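Local coordinates for activator of 2-hydroxyisocaproyl-CoA dehydratase (Clostridium difficile, PDB 4EHU), which transfers one electron to (R)-2-hydroxyisocaproyl-CoA dehydratase as it hydrolyses ATP, activating that radical enzyme for the reductive branch of L-leucine fermentation, at the interface of chains A and B. Numbering follows the deposited sequence. Chains: chain A/B, Activator of 2-hydroxyisocaproyl-CoA dehydratase.

The interface of chains A and B. Residues chain A 103, 125-126, 131, 135; chain B 166-167, 170.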
ATOM      1  N   GLN A 103       2.180 -11.758  -0.728  1.00 23.66           N
ATOM      2  CA  GLN A 103       1.061 -10.818  -0.639  1.00 23.91           C
ATOM      3  C   GLN A 103       0.471 -10.644   0.758  1.00 21.83           C
ATOM      4  O   GLN A 103      -0.281  -9.695   1.001  1.00 25.03           O
ATOM      5  CB  GLN A 103      -0.058 -11.186  -1.632  1.00 27.52           C
ATOM      6  CG  GLN A 103      -0.954 -12.332  -1.188  1.00 30.26           C
ATOM      7  CD  GLN A 103      -2.163 -12.500  -2.117  1.00 31.68           C
ATOM      8  OE1 GLN A 103      -2.280 -11.811  -3.129  1.00 30.80           O
ATOM      9  NE2 GLN A 103      -3.051 -13.421  -1.774  1.00 29.33           N
ATOM     10  N   CYS A 125      -2.602  -4.985   2.404  1.00 23.40           N
ATOM     11  CA  CYS A 125      -1.615  -3.908   2.284  1.00 22.07           C
ATOM     12  C   CYS A 125      -0.288  -4.487   1.826  1.00 21.88           C
ATOM     13  O   CYS A 125       0.176  -5.486   2.390  1.00 20.94           O
ATOM     14  CB  CYS A 125      -1.430  -3.249   3.660  1.00 24.20           C
ATOM     15  SG  CYS A 125      -0.055  -2.092   3.814  1.00 19.35           S
ATOM     16  N   ALA A 126       0.333  -3.904   0.809  1.00 19.11           N
ATOM     17  CA  ALA A 126       1.596  -4.456   0.310  1.00 18.87           C
ATOM     18  C   ALA A 126       2.756  -4.298   1.309  1.00 18.42           C
ATOM     19  O   ALA A 126       3.753  -5.054   1.250  1.00 16.75           O
ATOM     20  CB  ALA A 126       1.962  -3.825  -1.004  1.00 24.03           C
ATOM     21  N   ARG A 131       6.042  -8.328  -1.290  0.59 17.42           N
ATOM     22  CA  ARG A 131       5.785  -7.360  -2.346  0.59 18.61           C
ATOM     23  C   ARG A 131       6.564  -6.076  -2.088  0.59 23.63           C
ATOM     24  O   ARG A 131       7.125  -5.492  -3.004  0.59 20.17           O
ATOM     25  CB  ARG A 131       4.300  -7.029  -2.412  0.59 18.58           C
ATOM     26  CG  ARG A 131       3.947  -6.154  -3.592  0.59 23.69           C
ATOM     27  CD  ARG A 131       4.422  -6.796  -4.886  0.59 25.76           C
ATOM     28  NE  ARG A 131       3.956  -6.052  -6.042  0.59 29.08           N
ATOM     29  CZ  ARG A 131       2.827  -6.315  -6.690  0.59 24.67           C
ATOM     30  NH1 ARG A 131       2.048  -7.318  -6.313  0.59 24.28           N
ATOM     31  NH2 ARG A 131       2.481  -5.570  -7.719  0.59 27.81           N
ATOM     32  N   VAL A 135       9.403  -4.682  -4.599  1.00 22.43           N
ATOM     33  CA  VAL A 135       9.331  -3.313  -5.115  1.00 19.53           C
ATOM     34  C   VAL A 135      10.619  -2.540  -4.829  1.00 24.60           C
ATOM     35  O   VAL A 135      11.158  -1.862  -5.710  1.00 27.90           O
ATOM     36  CB  VAL A 135       8.122  -2.551  -4.514  1.00 24.84           C
ATOM     37  CG1 VAL A 135       8.267  -1.065  -4.724  1.00 24.60           C
ATOM     38  CG2 VAL A 135       6.811  -3.051  -5.147  1.00 23.42           C
TER
ATOM     39  N   VAL B 166      -0.586  -0.506  -4.548  1.00 20.68           N
ATOM     40  CA  VAL B 166       0.349  -1.419  -5.190  1.00 20.45           C
ATOM     41  C   VAL B 166      -0.394  -2.603  -5.789  1.00 23.02           C
ATOM     42  O   VAL B 166      -0.207  -2.924  -6.944  1.00 23.28           O
ATOM     43  CB  VAL B 166       1.403  -1.924  -4.181  1.00 22.23           C
ATOM     44  CG1 VAL B 166       2.408  -2.847  -4.862  1.00 25.12           C
ATOM     45  CG2 VAL B 166       2.105  -0.712  -3.546  1.00 24.00           C
ATOM     46  N   PHE B 167      -1.256  -3.226  -5.004  1.00 22.01           N
ATOM     47  CA  PHE B 167      -2.025  -4.358  -5.507  1.00 23.19           C
ATOM     48  C   PHE B 167      -3.011  -3.883  -6.610  1.00 25.68           C
ATOM     49  O   PHE B 167      -3.258  -4.613  -7.585  1.00 26.74           O
ATOM     50  CB  PHE B 167      -2.768  -5.051  -4.358  1.00 25.77           C
ATOM     51  CG  PHE B 167      -1.857  -5.759  -3.373  1.00 24.23           C
ATOM     52  CD1 PHE B 167      -0.689  -6.366  -3.796  1.00 24.24           C
ATOM     53  CD2 PHE B 167      -2.186  -5.808  -2.025  1.00 25.03           C
ATOM     54  CE1 PHE B 167       0.163  -7.032  -2.884  1.00 25.26           C
ATOM     55  CE2 PHE B 167      -1.357  -6.474  -1.112  1.00 26.71           C
ATOM     56  CZ  PHE B 167      -0.179  -7.079  -1.543  1.00 27.25           C
ATOM     57  N   SER B 170      -1.420  -3.637 -10.049  1.00 30.17           N
ATOM     58  CA  SER B 170      -1.322  -4.919 -10.735  1.00 28.19           C
ATOM     59  C   SER B 170      -2.646  -5.288 -11.364  1.00 28.13           C
ATOM     60  O   SER B 170      -2.689  -5.820 -12.475  1.00 35.55           O
ATOM     61  CB  SER B 170      -0.889  -6.010  -9.768  1.00 37.05           C
ATOM     62  OG  SER B 170       0.452  -5.783  -9.383  1.00 33.98           O
TER
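A:Arg131 turns towards B:Ser170 from a chain whose CG stands anti to the backbone N (chi1 -173°), and a bend at chi2 helps direct the rest of it to the partner subunit. On the other side, OG of B:Ser170 sits anti to its own carbonyl carbon and meets the guanidinium. NH2 of A:Arg131 donates a hydrogen bond to that hydroxyl, 2.6 Å from NH2 to OG. The bond is nearly straight, 162° at the hydrogen, and OG lies almost in the guanidinium plane.

B:Val166 comes up tip to tip with the same arginine. Its CG1 branch touches NE of A:Arg131 at 3.7 Å and also meets the aliphatic CG, while its CB packs on the methyl CB of A:Ala126, 3.7 Å away. CG1 thus packs against both the stem and the NE end of the guanidinium, while NH2 goes on to the serine hydroxyl.

The side chains of B:Phe167 and A:Arg131 run alongside each other, pointing opposite ways. Guanidinium and ring are 68° apart, well away from a parallel stack, and NH1 lies at the ring edge, 3.8 Å from CD1. CB of A:Ala126 sits over one face, offset towards the rim. The far end of the ring pushes in among main-chain atoms: CE2 is 3.6 Å from the backbone N of A:Ala126, and CZ is 3.7 Å from the carbonyl O of A:Gln103. The phenyl group thus packs against both a cluster-binding loop and an ATP-binding loop, a placement that could help couple nucleotide state to the cluster.

In the fold, B:Val166, B:Phe167 and B:Ser170 belong to helix 165-177, which begins right after the cluster ligand B:Cys164. They meet helix 130-140 and the loops holding A:Gln103 and A:Cys125, and the twofold axis of the homodimer repeats the contact with the chains exchanged, around the shared [4Fe-4S] cluster.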